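Local coordinates for putative transcription regulator (Lactobacillus plantarum, PDB 3K69), which is a putative transcriptional regulator of the Rrf2-like family that probably binds DNA through a winged helix-turn-helix domain, at residues I18-S31 / T61-L74. Sequence-based numbering, arbitrary orientation.
Sequences ILYLDAHRDSKVAS and TVGKNGGYQLDLAL
Val29 and Tyr68 form a single antiparallel, hydrogen-bonded bridge, Val29 N to Tyr68 O and Tyr68 N to Val29 O both 2.9 Å, which adds the segment after helix 9-22 to the edge of the two-stranded wing formed by 59-61 and 67-69. This is the arrangement of a winged helix-turn-helix domain, consistent with a DNA-binding regulator. Gly67 passes close against Val29 and Ala30, where a CB would clash. Leu21 of helix 9-22 sets its CB against Leu70 CB (3.8 Å) and its CD1 beside Tyr68 CB, with Leu58 packing on both leucines. Farther along, Ile18 CG2 meets Leu74 CD2 at 3.6 Å, the two side chains running past each other in opposite directions; Met140 of helix 140-148 touches both. Arg25 ties the turn to the chain beyond the wing. Extended from CG to NE, it lays one guanidinium face over Leu70 and uses its edges for two oxygens: NE and NH2 grip Asp22 OD1 side-on, while NH1 and NH2 close end-on upon Leu72 O, 2.9 Å from NH2. All four bonds lie near the guanidinium plane, which fixes the group's rotation. A leucine in place of Arg25 would probably leave the Asp22 carboxylate without its charged mate and Leu72 O without both donors. Gln69, its CG anti to the backbone N (chi1 -172°) and its chain extended, reaches the turn of His24 to Ser27, where NE2 donates to Arg25 O from above the carbonyl plane. The amide oxygen, OE1, accepts from Lys28 NZ at 3.1 Å. Water joins the backbones too, one molecule donating to Arg25 O and Leu70 O. A second accepts from Lys28 NZ at 2.6 Å and donates to Gly67 O, linking that side chain to the wing.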
ATOM      1  N   ILE A  18      -8.261  13.378  16.083  1.00 16.90           N
ATOM      2  CA  ILE A  18      -8.915  14.595  15.580  1.00 16.46           C
ATOM      3  C   ILE A  18     -10.433  14.540  15.759  1.00 17.79           C
ATOM      4  O   ILE A  18     -11.040  15.514  16.188  1.00 17.09           O
ATOM      5  CB  ILE A  18      -8.544  14.901  14.116  1.00 15.54           C
ATOM      6  CG1 ILE A  18      -7.022  15.133  14.025  1.00 19.23           C
ATOM      7  CG2 ILE A  18      -9.325  16.141  13.634  1.00 17.44           C
ATOM      8  CD1 ILE A  18      -6.426  15.068  12.600  1.00 16.83           C
ATOM      9  N   LEU A  19     -11.053  13.418  15.425  1.00 16.81           N
ATOM     10  CA  LEU A  19     -12.499  13.310  15.611  1.00 17.67           C
ATOM     11  C   LEU A  19     -12.888  13.428  17.094  1.00 15.16           C
ATOM     12  O   LEU A  19     -13.867  14.082  17.441  1.00 14.59           O
ATOM     13  CB  LEU A  19     -13.049  12.031  15.002  1.00 17.35           C
ATOM     14  CG  LEU A  19     -12.982  11.901  13.482  1.00 17.34           C
ATOM     15  CD1 LEU A  19     -13.137  10.427  13.151  1.00 13.93           C
ATOM     16  CD2 LEU A  19     -14.008  12.751  12.813  1.00 18.17           C
ATOM     17  N   TYR A  20     -12.091  12.840  17.969  1.00 19.11           N
ATOM     18  CA  TYR A  20     -12.381  12.876  19.387  1.00 16.42           C
ATOM     19  C   TYR A  20     -12.287  14.309  19.901  1.00 19.91           C
ATOM     20  O   TYR A  20     -13.209  14.803  20.593  1.00 18.86           O
ATOM     21  CB  TYR A  20     -11.449  11.970  20.176  1.00 17.69           C
ATOM     22  CG  TYR A  20     -11.842  11.860  21.630  1.00 17.12           C
ATOM     23  CD1 TYR A  20     -12.748  10.874  22.045  1.00 21.57           C
ATOM     24  CD2 TYR A  20     -11.351  12.756  22.590  1.00 19.15           C
ATOM     25  CE1 TYR A  20     -13.138  10.752  23.388  1.00 20.41           C
ATOM     26  CE2 TYR A  20     -11.749  12.648  23.955  1.00 17.33           C
ATOM     27  CZ  TYR A  20     -12.626  11.630  24.339  1.00 13.74           C
ATOM     28  OH  TYR A  20     -13.047  11.502  25.654  1.00 14.97           O
ATOM     29  N   LEU A  21     -11.200  14.985  19.525  1.00 17.97           N
ATOM     30  CA  LEU A  21     -11.009  16.382  19.916  1.00 19.01           C
ATOM     31  C   LEU A  21     -12.104  17.329  19.346  1.00 19.07           C
ATOM     32  O   LEU A  21     -12.512  18.269  20.015  1.00 15.29           O
ATOM     33  CB  LEU A  21      -9.596  16.848  19.571  1.00 17.20           C
ATOM     34  CG  LEU A  21      -8.474  16.117  20.346  1.00 17.55           C
ATOM     35  CD1 LEU A  21      -7.108  16.435  19.824  1.00 17.96           C
ATOM     36  CD2 LEU A  21      -8.541  16.323  21.868  1.00 16.67           C
ATOM     37  N   ASP A  22     -12.581  17.050  18.138  1.00 17.71           N
ATOM     38  CA  ASP A  22     -13.683  17.795  17.521  1.00 19.45           C
ATOM     39  C   ASP A  22     -14.961  17.647  18.369  1.00 18.71           C
ATOM     40  O   ASP A  22     -15.773  18.543  18.357  1.00 20.25           O
ATOM     41  CB  ASP A  22     -13.940  17.273  16.090  1.00 19.72           C
ATOM     42  CG  ASP A  22     -15.121  17.941  15.408  1.00 23.50           C
ATOM     43  OD1 ASP A  22     -14.977  19.121  15.018  1.00 19.71           O
ATOM     44  OD2 ASP A  22     -16.174  17.286  15.245  1.00 22.56           O
ATOM     45  N   ALA A  23     -15.130  16.532  19.083  1.00 18.52           N
ATOM     46  CA  ALA A  23     -16.334  16.306  19.919  1.00 17.63           C
ATOM     47  C   ALA A  23     -16.197  16.971  21.273  1.00 17.70           C
ATOM     48  O   ALA A  23     -17.139  17.029  22.042  1.00 19.97           O
ATOM     49  CB  ALA A  23     -16.627  14.777  20.076  1.00 16.44           C
ATOM     50  N   HIS A  24     -15.021  17.503  21.583  1.00 17.61           N
ATOM     51  CA  HIS A  24     -14.759  18.026  22.907  1.00 17.12           C
ATOM     52  C   HIS A  24     -13.979  19.331  22.804  1.00 18.29           C
ATOM     53  O   HIS A  24     -12.981  19.517  23.492  1.00 15.06           O
ATOM     54  CB  HIS A  24     -13.980  16.984  23.708  1.00 18.83           C
ATOM     55  CG  HIS A  24     -14.781  15.769  24.045  1.00 18.47           C
ATOM     56  ND1 HIS A  24     -14.714  14.600  23.309  1.00 24.46           N
ATOM     57  CD2 HIS A  24     -15.714  15.561  25.000  1.00 19.60           C
ATOM     58  CE1 HIS A  24     -15.559  13.719  23.820  1.00 15.07           C
ATOM     59  NE2 HIS A  24     -16.166  14.274  24.852  1.00 22.03           N
ATOM     60  N   ARG A  25     -14.456  20.240  21.953  1.00 17.41           N
ATOM     61  CA  ARG A  25     -13.724  21.483  21.660  1.00 18.82           C
ATOM     62  C   ARG A  25     -13.675  22.423  22.855  1.00 19.80           C
ATOM     63  O   ARG A  25     -12.819  23.285  22.896  1.00 22.90           O
ATOM     64  CB  ARG A  25     -14.310  22.227  20.459  1.00 18.70           C
ATOM     65  CG  ARG A  25     -13.941  21.613  19.144  1.00 17.77           C
ATOM     66  CD  ARG A  25     -14.816  22.133  18.020  1.00 17.02           C
ATOM     67  NE  ARG A  25     -14.488  21.516  16.736  1.00 22.20           N
ATOM     68  CZ  ARG A  25     -13.573  21.956  15.867  1.00 25.06           C
ATOM     69  NH1 ARG A  25     -12.879  23.043  16.103  1.00 19.52           N
ATOM     70  NH2 ARG A  25     -13.361  21.304  14.738  1.00 26.86           N
ATOM     71  N   ASP A  26     -14.561  22.232  23.828  1.00 20.45           N
ATOM     72  CA  ASP A  26     -14.525  22.978  25.093  1.00 25.35           C
ATOM     73  C   ASP A  26     -13.475  22.508  26.133  1.00 25.90           C
ATOM     74  O   ASP A  26     -13.458  22.993  27.230  1.00 26.27           O
ATOM     75  CB  ASP A  26     -15.922  22.908  25.749  1.00 26.53           C
ATOM     76  CG  ASP A  26     -16.354  21.430  26.149  1.00 46.64           C
ATOM     77  OD1 ASP A  26     -15.713  20.407  25.737  1.00 44.85           O
ATOM     78  OD2 ASP A  26     -17.359  21.289  26.900  1.00 53.04           O
ATOM     79  N   SER A  27     -12.616  21.565  25.783  1.00 23.78           N
ATOM     80  CA  SER A  27     -11.831  20.807  26.742  1.00 23.43           C
ATOM     81  C   SER A  27     -10.435  20.657  26.244  1.00 24.38           C
ATOM     82  O   SER A  27     -10.200  20.556  25.036  1.00 26.48           O
ATOM     83  CB  SER A  27     -12.387  19.383  26.856  1.00 24.30           C
ATOM     84  OG  SER A  27     -13.582  19.386  27.582  1.00 26.97           O
ATOM     85  N   LYS A  28      -9.513  20.622  27.184  1.00 22.97           N
ATOM     86  CA  LYS A  28      -8.218  20.029  26.959  1.00 24.69           C
ATOM     87  C   LYS A  28      -8.306  18.544  27.314  1.00 23.23           C
ATOM     88  O   LYS A  28      -8.872  18.146  28.343  1.00 25.64           O
ATOM     89  CB  LYS A  28      -7.143  20.784  27.725  1.00 24.42           C
ATOM     90  CG  LYS A  28      -7.020  22.198  27.158  1.00 24.22           C
ATOM     91  CD  LYS A  28      -6.009  23.014  27.860  1.00 32.63           C
ATOM     92  CE  LYS A  28      -6.015  24.413  27.325  1.00 36.06           C
ATOM     93  NZ  LYS A  28      -5.554  24.436  25.925  1.00 38.71           N
ATOM     94  N   VAL A  29      -7.775  17.734  26.420  1.00 19.79           N
ATOM     95  CA  VAL A  29      -7.835  16.292  26.537  1.00 18.96           C
ATOM     96  C   VAL A  29      -6.415  15.739  26.616  1.00 19.80           C
ATOM     97  O   VAL A  29      -5.640  15.830  25.654  1.00 20.38           O
ATOM     98  CB  VAL A  29      -8.588  15.686  25.330  1.00 19.07           C
ATOM     99  CG1 VAL A  29      -8.696  14.164  25.466  1.00 16.37           C
ATOM    100  CG2 VAL A  29      -9.997  16.355  25.177  1.00 14.58           C
ATOM    101  N   ALA A  30      -6.096  15.138  27.747  1.00 18.23           N
ATOM    102  CA  ALA A  30      -4.788  14.528  27.939  1.00 21.02           C
ATOM    103  C   ALA A  30      -4.670  13.229  27.144  1.00 20.82           C
ATOM    104  O   ALA A  30      -5.682  12.652  26.729  1.00 17.49           O
ATOM    105  CB  ALA A  30      -4.561  14.286  29.406  1.00 20.25           C
ATOM    106  N   SER A  31      -3.430  12.764  26.946  1.00 20.28           N
ATOM    107  CA  SER A  31      -3.132  11.512  26.250  1.00 23.16           C
ATOM    108  C   SER A  31      -3.891  10.330  26.802  1.00 21.25           C
ATOM    109  O   SER A  31      -4.284   9.443  26.065  1.00 23.18           O
ATOM    110  CB  SER A  31      -1.610  11.164  26.356  1.00 25.47           C
ATOM    111  OG  SER A  31      -0.817  12.253  25.912  1.00 38.27           O
ATOM    112  N   THR A  61      -1.229  22.423  25.486  0.50 22.36           N
ATOM    113  CA  THR A  61      -0.753  22.968  26.749  0.50 20.53           C
ATOM    114  C   THR A  61      -0.282  21.841  27.672  0.50 19.49           C
ATOM    115  O   THR A  61      -0.916  20.787  27.783  0.50 18.77           O
ATOM    116  CB  THR A  61      -1.822  23.813  27.485  0.50 22.59           C
ATOM    117  OG1 THR A  61      -2.677  22.968  28.268  0.50 24.99           O
ATOM    118  CG2 THR A  61      -2.653  24.625  26.502  0.50 22.43           C
ATOM    119  N   VAL A  62       0.840  22.076  28.320  1.00 17.09           N
ATOM    120  CA  VAL A  62       1.457  21.107  29.232  1.00 16.10           C
ATOM    121  C   VAL A  62       1.107  21.416  30.690  1.00 17.95           C
ATOM    122  O   VAL A  62       1.064  22.583  31.112  1.00 18.26           O
ATOM    123  CB  VAL A  62       2.985  21.091  29.034  1.00 17.02           C
ATOM    124  CG1 VAL A  62       3.660  20.096  29.979  1.00 15.61           C
ATOM    125  CG2 VAL A  62       3.320  20.808  27.554  1.00 12.65           C
ATOM    126  N   GLY A  63       0.850  20.349  31.455  1.00 14.96           N
ATOM    127  CA  GLY A  63       0.865  20.392  32.902  1.00 17.17           C
ATOM    128  C   GLY A  63      -0.458  19.941  33.484  1.00 18.86           C
ATOM    129  O   GLY A  63      -1.235  19.279  32.806  1.00 17.02           O
ATOM    130  N   LYS A  64      -0.723  20.353  34.719  1.00 22.76           N
ATOM    131  CA  LYS A  64      -1.986  20.025  35.408  1.00 25.44           C
ATOM    132  C   LYS A  64      -3.194  20.570  34.643  1.00 25.21           C
ATOM    133  O   LYS A  64      -3.244  21.751  34.277  1.00 24.23           O
ATOM    134  CB  LYS A  64      -1.976  20.582  36.832  1.00 24.79           C
ATOM    135  CG  LYS A  64      -3.075  19.998  37.715  1.00 30.25           C
ATOM    136  CD  LYS A  64      -3.046  20.590  39.108  1.00 29.14           C
ATOM    137  CE  LYS A  64      -4.114  19.978  40.030  1.00 37.20           C
ATOM    138  NZ  LYS A  64      -3.860  18.533  40.405  1.00 47.31           N
ATOM    139  N   ASN A  65      -4.157  19.702  34.374  1.00 26.47           N
ATOM    140  CA  ASN A  65      -5.297  20.055  33.521  1.00 30.81           C
ATOM    141  C   ASN A  65      -4.929  20.524  32.104  1.00 30.11           C
ATOM    142  O   ASN A  65      -5.796  21.080  31.395  1.00 30.11           O
ATOM    143  CB  ASN A  65      -6.184  21.119  34.187  1.00 34.28           C
ATOM    144  CG  ASN A  65      -6.631  20.715  35.560  1.00 37.14           C
ATOM    145  OD1 ASN A  65      -6.998  19.551  35.791  1.00 44.37           O
ATOM    146  ND2 ASN A  65      -6.598  21.664  36.491  1.00 39.27           N
ATOM    147  N   GLY A  66      -3.673  20.299  31.697  1.00 25.89           N
ATOM    148  CA  GLY A  66      -3.236  20.564  30.323  1.00 26.69           C
ATOM    149  C   GLY A  66      -3.768  19.498  29.373  1.00 25.29           C
ATOM    150  O   GLY A  66      -4.537  18.615  29.772  1.00 23.71           O
ATOM    151  N   GLY A  67      -3.327  19.548  28.123  1.00 19.74           N
ATOM    152  CA  GLY A  67      -3.745  18.568  27.153  1.00 16.92           C
ATOM    153  C   GLY A  67      -3.952  19.190  25.801  1.00 18.71           C
ATOM    154  O   GLY A  67      -3.791  20.399  25.639  1.00 17.33           O
ATOM    155  N   TYR A  68      -4.381  18.346  24.877  1.00 17.92           N
ATOM    156  CA  TYR A  68      -4.622  18.714  23.497  1.00 18.71           C
ATOM    157  C   TYR A  68      -5.997  19.280  23.275  1.00 18.38           C
ATOM    158  O   TYR A  68      -6.982  18.911  23.906  1.00 16.14           O
ATOM    159  CB  TYR A  68      -4.400  17.509  22.591  1.00 17.86           C
ATOM    160  CG  TYR A  68      -2.974  16.996  22.623  1.00 23.79           C
ATOM    161  CD1 TYR A  68      -1.970  17.666  21.935  1.00 19.37           C
ATOM    162  CD2 TYR A  68      -2.624  15.853  23.350  1.00 20.96           C
ATOM    163  CE1 TYR A  68      -0.659  17.219  21.954  1.00 17.60           C
ATOM    164  CE2 TYR A  68      -1.282  15.395  23.381  1.00 23.44           C
ATOM    165  CZ  TYR A  68      -0.308  16.096  22.679  1.00 27.27           C
ATOM    166  OH  TYR A  68       1.023  15.697  22.707  1.00 21.55           O
ATOM    167  N   GLN A  69      -6.060  20.190  22.328  1.00 18.56           N
ATOM    168  CA  GLN A  69      -7.299  20.842  22.016  1.00 20.31           C
ATOM    169  C   GLN A  69      -7.313  21.151  20.498  1.00 20.08           C
ATOM    170  O   GLN A  69      -6.273  21.379  19.851  1.00 19.34           O
ATOM    171  CB  GLN A  69      -7.488  22.076  22.909  1.00 20.38           C
ATOM    172  CG  GLN A  69      -8.869  22.727  22.792  1.00 23.46           C
ATOM    173  CD  GLN A  69      -9.109  23.788  23.878  1.00 19.46           C
ATOM    174  OE1 GLN A  69      -8.195  24.508  24.265  1.00 31.24           O
ATOM    175  NE2 GLN A  69     -10.333  23.853  24.382  1.00 22.43           N
ATOM    176  N   LEU A  70      -8.484  21.020  19.919  1.00 19.98           N
ATOM    177  CA  LEU A  70      -8.691  21.319  18.522  1.00 18.45           C
ATOM    178  C   LEU A  70      -9.458  22.618  18.465  1.00 21.06           C
ATOM    179  O   LEU A  70     -10.524  22.727  19.054  1.00 21.60           O
ATOM    180  CB  LEU A  70      -9.511  20.210  17.858  1.00 19.92           C
ATOM    181  CG  LEU A  70      -9.711  20.315  16.372  1.00 17.81           C
ATOM    182  CD1 LEU A  70      -8.392  20.188  15.600  1.00 23.11           C
ATOM    183  CD2 LEU A  70     -10.811  19.289  15.822  1.00 17.75           C
ATOM    184  N   ASP A  71      -8.938  23.576  17.707  1.00 21.42           N
ATOM    185  CA  ASP A  71      -9.639  24.813  17.454  1.00 23.22           C
ATOM    186  C   ASP A  71      -9.637  25.187  15.979  1.00 23.96           C
ATOM    187  O   ASP A  71      -9.939  26.322  15.646  1.00 26.66           O
ATOM    188  CB  ASP A  71      -9.108  25.978  18.330  1.00 25.16           C
ATOM    189  CG  ASP A  71      -7.627  26.304  18.089  1.00 32.54           C
ATOM    190  OD1 ASP A  71      -7.057  25.889  17.059  1.00 29.93           O
ATOM    191  OD2 ASP A  71      -7.009  26.984  18.941  1.00 38.13           O
ATOM    192  N   LEU A  72      -9.337  24.239  15.100  1.00 22.35           N
ATOM    193  CA  LEU A  72      -9.402  24.465  13.658  1.00 22.88           C
ATOM    194  C   LEU A  72     -10.519  23.587  13.053  1.00 21.71           C
ATOM    195  O   LEU A  72     -11.075  22.707  13.736  1.00 20.38           O
ATOM    196  CB  LEU A  72      -8.039  24.209  13.009  1.00 21.02           C
ATOM    197  CG  LEU A  72      -6.885  25.111  13.510  1.00 25.10           C
ATOM    198  CD1 LEU A  72      -5.557  24.496  13.084  1.00 23.13           C
ATOM    199  CD2 LEU A  72      -6.991  26.544  12.973  1.00 20.91           C
ATOM    200  N   ALA A  73     -10.854  23.860  11.787  1.00 20.02           N
ATOM    201  CA  ALA A  73     -11.963  23.207  11.101  1.00 17.24           C
ATOM    202  C   ALA A  73     -11.486  21.957  10.401  1.00 18.06           C
ATOM    203  O   ALA A  73     -10.475  22.000   9.681  1.00 13.00           O
ATOM    204  CB  ALA A  73     -12.573  24.156  10.055  1.00 14.86           C
ATOM    205  N   LEU A  74     -12.242  20.869  10.539  1.00 18.33           N
ATOM    206  CA  LEU A  74     -12.033  19.632   9.770  1.00 18.80           C
ATOM    207  C   LEU A  74     -12.049  19.878   8.258  1.00 21.04           C
ATOM    208  O   LEU A  74     -11.330  19.225   7.516  1.00 18.47           O
ATOM    209  CB  LEU A  74     -13.111  18.594  10.089  1.00 19.69           C
ATOM    210  CG  LEU A  74     -13.314  18.050  11.518  1.00 30.81           C
ATOM    211  CD1 LEU A  74     -13.963  16.636  11.490  1.00 25.65           C
ATOM    212  CD2 LEU A  74     -12.061  18.022  12.345  1.00 16.13           C
TER
HETATM  213  O   HOH W   1     -10.645  19.697  21.741  1.00 19.36           O
HETATM  214  O   HOH W   2     -11.681  24.458  20.757  1.00 22.75           O
HETATM  215  O   HOH W   3      -4.125  22.814  24.489  1.00 20.48           O
HETATM  216  O   HOH W   4      -7.400  17.645  31.437  1.00 56.64           O